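Local coordinates for hypothetical protein PH1897 (Pyrococcus horikoshii, PDB 1VDW) that probably hydrolyses fructose 1,6-bisphosphate to fructose 6-phosphate, and perhaps inositol monophosphates, as a magnesium-dependent homodimeric phosphatase of the inositol monophosphatase superfamily, at residues A[76-81]-A[105-110]; A[148-153]-A[186-191]; A[154-159]-A[192-197]. All coordinates share one frame; numbering follows the deposited sequence.

Interaction 1. Residues A[76-81]-A[105-110]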
# COMPACT_ATOMS: atom_id res chain seq x y z
N GLY A 76 -27.70 26.76 -1.43
CA GLY A 76 -28.28 27.36 -2.62
C GLY A 76 -27.24 27.89 -3.59
O GLY A 76 -27.48 28.86 -4.31
N SER A 77 -26.08 27.24 -3.61
CA SER A 77 -25.00 27.65 -4.50
C SER A 77 -25.07 26.96 -5.85
O SER A 77 -25.74 25.94 -6.01
CB SER A 77 -23.64 27.34 -3.85
OG SER A 77 -22.58 27.63 -4.74
N ASP A 78 -24.39 27.54 -6.83
CA ASP A 78 -24.34 26.98 -8.18
C ASP A 78 -23.15 26.03 -8.29
O ASP A 78 -22.89 25.45 -9.34
CB ASP A 78 -24.26 28.11 -9.22
CG ASP A 78 -23.18 29.13 -8.91
OD1 ASP A 78 -22.93 29.41 -7.71
OD2 ASP A 78 -22.58 29.67 -9.86
N TYR A 79 -22.43 25.88 -7.18
CA TYR A 79 -21.26 25.00 -7.10
C TYR A 79 -21.41 24.01 -5.96
O TYR A 79 -21.89 24.37 -4.88
CB TYR A 79 -19.99 25.82 -6.89
CG TYR A 79 -19.52 26.56 -8.11
CD1 TYR A 79 -18.76 25.91 -9.09
CD2 TYR A 79 -19.83 27.90 -8.31
CE1 TYR A 79 -18.33 26.58 -10.23
CE2 TYR A 79 -19.40 28.58 -9.44
CZ TYR A 79 -18.65 27.92 -10.40
OH TYR A 79 -18.22 28.59 -11.52
N THR A 80 -20.98 22.78 -6.19
CA THR A 80 -21.05 21.73 -5.17
C THR A 80 -19.71 21.03 -5.10
O THR A 80 -19.12 20.68 -6.12
CB THR A 80 -22.13 20.68 -5.50
OG1 THR A 80 -23.40 21.33 -5.65
CG2 THR A 80 -22.23 19.66 -4.38
N VAL A 81 -19.22 20.83 -3.88
CA VAL A 81 -17.95 20.15 -3.69
C VAL A 81 -18.23 18.81 -3.00
O VAL A 81 -18.93 18.76 -2.00
CB VAL A 81 -16.98 21.02 -2.85
CG1 VAL A 81 -16.79 22.37 -3.52
CG2 VAL A 81 -17.50 21.19 -1.43
N ILE A 105 -15.00 19.26 -7.63
CA ILE A 105 -15.80 20.49 -7.75
C ILE A 105 -16.75 20.42 -8.93
O ILE A 105 -16.33 20.15 -10.06
CB ILE A 105 -14.90 21.72 -7.96
CG1 ILE A 105 -13.77 21.73 -6.93
CG2 ILE A 105 -15.73 22.99 -7.87
CD1 ILE A 105 -14.21 21.92 -5.52
N PHE A 106 -18.02 20.69 -8.67
CA PHE A 106 -19.02 20.63 -9.72
C PHE A 106 -19.70 21.96 -9.97
O PHE A 106 -20.12 22.64 -9.03
CB PHE A 106 -20.09 19.60 -9.36
CG PHE A 106 -19.58 18.19 -9.35
CD1 PHE A 106 -19.71 17.39 -10.47
CD2 PHE A 106 -18.94 17.67 -8.22
CE1 PHE A 106 -19.22 16.09 -10.48
CE2 PHE A 106 -18.44 16.38 -8.22
CZ PHE A 106 -18.58 15.58 -9.35
N HIS A 107 -19.79 22.34 -11.24
CA HIS A 107 -20.49 23.55 -11.60
C HIS A 107 -21.87 23.02 -11.87
O HIS A 107 -22.17 22.63 -12.99
CB HIS A 107 -19.95 24.20 -12.87
CG HIS A 107 -20.67 25.47 -13.19
ND1 HIS A 107 -20.54 26.14 -14.39
CD2 HIS A 107 -21.56 26.18 -12.45
CE1 HIS A 107 -21.33 27.20 -14.37
NE2 HIS A 107 -21.96 27.25 -13.22
N GLU A 108 -22.68 22.97 -10.82
CA GLU A 108 -24.03 22.43 -10.91
C GLU A 108 -23.76 20.94 -11.00
O GLU A 108 -22.97 20.42 -10.23
CB GLU A 108 -24.75 22.93 -12.16
CG GLU A 108 -25.03 24.42 -12.19
CD GLU A 108 -26.13 24.82 -11.24
OE1 GLU A 108 -27.03 23.98 -11.00
OE2 GLU A 108 -26.12 25.97 -10.75
N LYS A 109 -24.38 20.27 -11.97
CA LYS A 109 -24.18 18.83 -12.12
C LYS A 109 -22.96 18.49 -12.97
O LYS A 109 -22.72 17.33 -13.29
CB LYS A 109 -25.41 18.17 -12.73
CG LYS A 109 -26.51 17.93 -11.72
CD LYS A 109 -25.97 17.23 -10.48
CE LYS A 109 -25.57 15.78 -10.73
NZ LYS A 109 -24.97 15.17 -9.51
N ASP A 110 -22.18 19.50 -13.32
CA ASP A 110 -21.01 19.27 -14.14
C ASP A 110 -19.67 19.41 -13.42
O ASP A 110 -19.39 20.42 -12.78
CB ASP A 110 -21.04 20.21 -15.33
CG ASP A 110 -19.98 19.88 -16.34
OD1 ASP A 110 -19.98 18.73 -16.83
OD2 ASP A 110 -19.16 20.77 -16.64
O HOH W 1 -22.45 30.41 -12.46
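Two neighbouring antiparallel strands of the large mixed sheet of the inositol monophosphatase fold meet here, at the start of strand 79-84 and the end of strand 100-107. Thr80 and Phe106 form the hydrogen-bonded pair: Phe106 N reaches Thr80 O at 2.8 Å, nearly along the C=O axis, and Thr80 N returns a bond to Phe106 O at 3.0 Å. On the face carrying Tyr79, Val81, Ile105 and His107, the Tyr79 and His107 rings make an offset stack, centroids 4.8 Å apart and planes 18° apart. His107 CG is anti to its backbone N (chi1 -178°), and CD2 lies over the rim of the tyrosine ring while the phenol oxygen sits above the imidazole centre. A water bonded to Asp78 OD2 at 2.7 Å also reaches His107 NE2. An alanine at Tyr79 would remove the stacking ring and would probably leave the imidazole less firmly placed. Deeper along the same face, Val81 CG1 in the conformer given here presses tightly on Ile105 CD1 at 3.3 Å. Ahead of the strand, Ser77 OG accepts from Tyr79 N in an ST turn; beyond the other, a type II' turn from His107 to Asp110 leads into strand 110-118, whose Ile112 touches the side chains of both Tyr79 and His107. Strand 64-67 flanks strand 79-84 on its other side, and the Phe106 ring packs edge-to-face with Phe228 from a loop.

Interaction 2. Residues A[148-153]-A[186-191]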
# COMPACT_ATOMS: atom_id res chain seq x y z
N LYS A 148 0.19 -8.91 -18.45
CA LYS A 148 -0.87 -9.35 -17.56
C LYS A 148 -1.06 -8.19 -16.59
O LYS A 148 -0.10 -7.73 -15.95
CB LYS A 148 -0.48 -10.64 -16.84
CG LYS A 148 -1.68 -11.43 -16.36
CD LYS A 148 -1.28 -12.79 -15.83
CE LYS A 148 -2.50 -13.59 -15.43
NZ LYS A 148 -2.15 -14.96 -14.97
N PRO A 149 -2.29 -7.69 -16.47
CA PRO A 149 -2.61 -6.55 -15.60
C PRO A 149 -2.33 -6.60 -14.11
O PRO A 149 -2.31 -7.65 -13.48
CB PRO A 149 -4.09 -6.30 -15.90
CG PRO A 149 -4.60 -7.67 -16.21
CD PRO A 149 -3.51 -8.24 -17.08
N SER A 150 -2.10 -5.40 -13.57
CA SER A 150 -1.87 -5.19 -12.15
C SER A 150 -3.07 -4.36 -11.75
O SER A 150 -3.33 -3.31 -12.34
CB SER A 150 -0.58 -4.39 -11.92
OG SER A 150 0.55 -5.11 -12.36
N ILE A 151 -3.82 -4.81 -10.75
CA ILE A 151 -5.02 -4.10 -10.36
C ILE A 151 -5.20 -3.92 -8.86
O ILE A 151 -4.58 -4.61 -8.06
CB ILE A 151 -6.29 -4.84 -10.88
CG1 ILE A 151 -6.55 -6.11 -10.05
CG2 ILE A 151 -6.12 -5.20 -12.35
CD1 ILE A 151 -7.92 -6.73 -10.27
N SER A 152 -6.05 -2.96 -8.51
CA SER A 152 -6.46 -2.76 -7.12
C SER A 152 -7.75 -3.59 -7.08
O SER A 152 -8.56 -3.52 -8.01
CB SER A 152 -6.73 -1.29 -6.84
OG SER A 152 -7.51 -1.12 -5.67
N PHE A 153 -7.93 -4.36 -6.02
CA PHE A 153 -9.09 -5.24 -5.92
C PHE A 153 -9.66 -5.33 -4.52
O PHE A 153 -8.93 -5.64 -3.57
CB PHE A 153 -8.69 -6.63 -6.44
CG PHE A 153 -9.81 -7.64 -6.49
CD1 PHE A 153 -11.10 -7.28 -6.90
CD2 PHE A 153 -9.56 -8.98 -6.21
CE1 PHE A 153 -12.11 -8.24 -7.02
CE2 PHE A 153 -10.56 -9.94 -6.33
CZ PHE A 153 -11.83 -9.57 -6.73
N ALA A 186 0.11 3.48 -13.05
CA ALA A 186 0.77 2.61 -12.08
C ALA A 186 -0.04 1.32 -11.86
O ALA A 186 0.45 0.38 -11.24
CB ALA A 186 0.96 3.34 -10.76
N LEU A 187 -1.27 1.31 -12.38
CA LEU A 187 -2.18 0.17 -12.30
C LEU A 187 -2.98 0.14 -13.59
O LEU A 187 -3.12 1.17 -14.26
CB LEU A 187 -3.15 0.31 -11.12
CG LEU A 187 -2.59 0.21 -9.70
CD1 LEU A 187 -3.70 0.55 -8.70
CD2 LEU A 187 -2.03 -1.19 -9.46
N ASP A 188 -3.52 -1.03 -13.93
CA ASP A 188 -4.33 -1.18 -15.14
C ASP A 188 -5.82 -1.10 -14.83
O ASP A 188 -6.62 -0.77 -15.70
CB ASP A 188 -4.03 -2.51 -15.82
CG ASP A 188 -2.58 -2.63 -16.22
OD1 ASP A 188 -2.16 -1.94 -17.18
OD2 ASP A 188 -1.85 -3.41 -15.57
N ALA A 189 -6.19 -1.40 -13.59
CA ALA A 189 -7.60 -1.34 -13.19
C ALA A 189 -7.76 -1.21 -11.68
O ALA A 189 -6.84 -1.52 -10.91
CB ALA A 189 -8.33 -2.59 -13.68
N VAL A 190 -8.93 -0.74 -11.28
CA VAL A 190 -9.32 -0.58 -9.88
C VAL A 190 -10.71 -1.20 -9.82
O VAL A 190 -11.63 -0.75 -10.50
CB VAL A 190 -9.38 0.89 -9.45
CG1 VAL A 190 -9.90 1.00 -8.02
CG2 VAL A 190 -8.00 1.52 -9.55
N VAL A 191 -10.84 -2.22 -8.99
CA VAL A 191 -12.09 -2.95 -8.86
C VAL A 191 -12.54 -3.00 -7.41
O VAL A 191 -11.83 -3.54 -6.56
CB VAL A 191 -11.91 -4.39 -9.37
CG1 VAL A 191 -13.23 -5.16 -9.28
CG2 VAL A 191 -11.39 -4.37 -10.80
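Strands 150-153 and 189-191 run parallel, their axes 4.6 Å apart at the closest and inclined at 21°, with Ser152 set between its two partners: its N donates to Ala189 O at 2.9 Å and its O accepts from Val191 N at 2.8 Å, from above the carbonyl plane. Ala189 N, buried here, has no hydrogen-bond partner in the model. Before the regular pairing begins, Asp188 grips the backbone of Ser150 from both ends. Its N gives a nearly linear bond to Ser150 O, and its carboxylate OD2 accepts from Ser150 N at 2.8 Å through the anti lone pair. The torsion chi1 of -60°, with CG anti to the carbonyl carbon, brings the carboxylate against Pro149, whose CB lies 3.7 Å from the same OD2. That oxygen also meets Arg143 in a salt bridge, and OD1 takes a bond from Asn240, so the buried charge is probably well compensated. These are adjacent strands in the five-stranded mixed sheet of the inositol monophosphatase fold, with helices 160-164 and 175-184 in the connection between them. On the face of Ile151, Ala189, Phe153 and Val191, the side chains that meet between the two strands are apolar. Ile151 CG2 rests on Ala189 CB at 3.7 Å, while its CD1 comes near Val191 CG2. Phe153 and Val191 lie side by side; with CG anti to the backbone N (chi1 -176°), the phenyl CD1 meets Val191 CG1 at 3.8 Å. Helix 242-250 closes over Ala189 and Val191 through Ile248, and Ile162 touches Ile151 and Phe153. On the face of Ser152 and Val190, Ser152 CB also touches Leu187 CD1, from the preceding loop, at 4.0 Å, and in the conformer given its OG bonds Glu178 of helix 175-184.

Interaction 3. Residues A[154-159]-A[192-197]. With EDO (1,2-ethanediol), chain D.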
# COMPACT_ATOMS: atom_id res chain seq x y z
N TYR A 154 -10.96 -5.05 -4.40
CA TYR A 154 -11.69 -5.12 -3.14
C TYR A 154 -12.97 -5.92 -3.37
O TYR A 154 -13.76 -5.60 -4.27
CB TYR A 154 -12.13 -3.73 -2.66
CG TYR A 154 -11.04 -2.77 -2.25
CD1 TYR A 154 -10.78 -2.52 -0.90
CD2 TYR A 154 -10.34 -2.04 -3.20
CE1 TYR A 154 -9.86 -1.56 -0.51
CE2 TYR A 154 -9.41 -1.08 -2.82
CZ TYR A 154 -9.18 -0.85 -1.48
OH TYR A 154 -8.30 0.13 -1.08
N THR A 155 -13.19 -6.94 -2.56
CA THR A 155 -14.41 -7.74 -2.65
C THR A 155 -14.68 -8.39 -1.31
O THR A 155 -13.78 -8.57 -0.49
CB THR A 155 -14.29 -8.85 -3.72
OG1 THR A 155 -15.54 -9.56 -3.79
CG2 THR A 155 -13.17 -9.82 -3.37
N LYS A 156 -15.95 -8.73 -1.07
CA LYS A 156 -16.35 -9.38 0.17
C LYS A 156 -16.49 -10.87 -0.09
O LYS A 156 -16.58 -11.68 0.84
CB LYS A 156 -17.70 -8.83 0.63
CG LYS A 156 -17.71 -7.34 0.97
CD LYS A 156 -17.36 -7.09 2.43
CE LYS A 156 -15.95 -7.54 2.79
NZ LYS A 156 -15.66 -7.33 4.23
N GLY A 157 -16.49 -11.24 -1.37
CA GLY A 157 -16.64 -12.64 -1.72
C GLY A 157 -15.45 -13.28 -2.39
O GLY A 157 -14.31 -12.84 -2.20
N LYS A 158 -15.70 -14.32 -3.17
CA LYS A 158 -14.64 -15.03 -3.86
C LYS A 158 -14.11 -14.22 -5.03
O LYS A 158 -14.87 -13.61 -5.78
CB LYS A 158 -15.14 -16.40 -4.34
CG LYS A 158 -14.10 -17.21 -5.11
CD LYS A 158 -14.52 -18.66 -5.27
CE LYS A 158 -14.48 -19.40 -3.94
NZ LYS A 158 -14.79 -20.85 -4.10
N GLY A 159 -12.79 -14.21 -5.18
CA GLY A 159 -12.19 -13.45 -6.27
C GLY A 159 -11.27 -14.28 -7.13
O GLY A 159 -10.46 -13.74 -7.88
N ASP A 192 -13.70 -2.42 -7.12
CA ASP A 192 -14.23 -2.45 -5.77
C ASP A 192 -15.70 -2.82 -5.88
O ASP A 192 -16.52 -2.01 -6.32
CB ASP A 192 -14.09 -1.09 -5.08
CG ASP A 192 -14.40 -1.16 -3.59
OD1 ASP A 192 -15.32 -1.92 -3.19
OD2 ASP A 192 -13.74 -0.44 -2.81
N ILE A 193 -16.02 -4.05 -5.48
CA ILE A 193 -17.38 -4.54 -5.56
C ILE A 193 -17.95 -4.93 -4.20
O ILE A 193 -18.77 -5.84 -4.08
CB ILE A 193 -17.45 -5.75 -6.53
CG1 ILE A 193 -16.48 -6.85 -6.08
CG2 ILE A 193 -17.08 -5.30 -7.94
CD1 ILE A 193 -16.49 -8.09 -6.98
N ARG A 194 -17.52 -4.20 -3.17
CA ARG A 194 -17.95 -4.44 -1.80
C ARG A 194 -19.30 -3.82 -1.44
O ARG A 194 -19.84 -4.10 -0.37
CB ARG A 194 -16.93 -3.89 -0.81
CG ARG A 194 -15.55 -4.50 -0.86
CD ARG A 194 -14.63 -3.77 0.10
NE ARG A 194 -14.36 -2.40 -0.33
CZ ARG A 194 -13.73 -1.49 0.42
NH1 ARG A 194 -13.31 -1.80 1.64
NH2 ARG A 194 -13.50 -0.28 -0.06
N ASN A 195 -19.83 -2.96 -2.32
CA ASN A 195 -21.08 -2.26 -2.04
C ASN A 195 -20.82 -1.47 -0.75
O ASN A 195 -21.69 -1.34 0.11
CB ASN A 195 -22.23 -3.25 -1.83
CG ASN A 195 -23.59 -2.60 -1.93
OD1 ASN A 195 -23.92 -1.99 -2.95
ND2 ASN A 195 -24.39 -2.72 -0.87
N TYR A 196 -19.61 -0.93 -0.66
CA TYR A 196 -19.13 -0.19 0.51
C TYR A 196 -18.79 1.28 0.26
O TYR A 196 -19.01 2.13 1.12
CB TYR A 196 -17.89 -0.91 1.05
CG TYR A 196 -17.16 -0.23 2.18
CD1 TYR A 196 -17.60 -0.35 3.50
CD2 TYR A 196 -16.01 0.51 1.94
CE1 TYR A 196 -16.91 0.24 4.55
CE2 TYR A 196 -15.30 1.11 2.98
CZ TYR A 196 -15.76 0.97 4.29
OH TYR A 196 -15.05 1.54 5.32
N LEU A 197 -18.24 1.58 -0.91
CA LEU A 197 -17.85 2.94 -1.24
C LEU A 197 -19.02 3.91 -1.35
O LEU A 197 -20.15 3.52 -1.63
CB LEU A 197 -17.09 2.96 -2.57
CG LEU A 197 -15.77 2.20 -2.63
CD1 LEU A 197 -15.26 2.18 -4.06
CD2 LEU A 197 -14.75 2.85 -1.71
C1 EDO D . -10.42 -15.08 -2.12
O1 EDO D . -11.14 -15.57 -3.24
C2 EDO D . -11.11 -13.81 -1.61
O2 EDO D . -11.13 -12.83 -2.66
O HOH W 2 -18.45 -8.04 -2.39
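Asp192 OD1 is held by two donors: Arg194 N, nearly along the C-O axis, and Arg194 NE at 3.1 Å. The first closes an Asx turn on strand 189-193 of the five-stranded sheet, just before the chain turns a corner at Arg194 and Asn195; the second belongs to a side-on salt bridge, completed by Arg194 NH2 on the syn lone pair of Asp192 OD2 at 2.8 Å. The guanidinium is sandwiched: Tyr154 CD1 stands 3.4 Å above the centre of one face, and Tyr196 CD2 meets the opposite face. The Tyr154 ring and guanidinium planes are 32° apart, whereas the carboxylate lies almost parallel to that ring, Asp192 OD2 over its face. Tyr154 OH is fixed by Glu178 and Gly173 N. The side chains of Asp87 and Asp201, predicted magnesium ligands, lie about 7 Å from those of Tyr154 and Arg194 respectively. Ile193 N bonds Tyr154 O at 3.0 Å, in the parallel pairing of Tyr154 with Asp192. Thr155 OG1 accepts from Gly157 N in an ST turn, and water links Lys156 N to Ile193 O. Before helix 160-164, Gly159 N donates almost straight to an ethanediol probably from the crystallisation liquor, reaching its O1 at 2.9 Å.

Overall arrangement
Interactions 2 and 3 are successive parts of one strand pair: strands 150-154 and 189-193 run through both, joined where Tyr154 N meets Val191 O in a probable hydrogen bond. Interaction 2 is the fully buried part, apolar on one face, its carboxylate probably balanced by an arginine within the protein; interaction 3, partly buried, runs on into a loop and a chain corner, where a salt bridge, aromatic ring and water take part. Both touch the second subunit. Interaction 1 belongs to the other, larger sheet, its nearest atoms about 17 Å from interaction 2 and on the opposite side of the chain's centre. There the strands are antiparallel, and buried aliphatic contacts give way to an exposed, watered end.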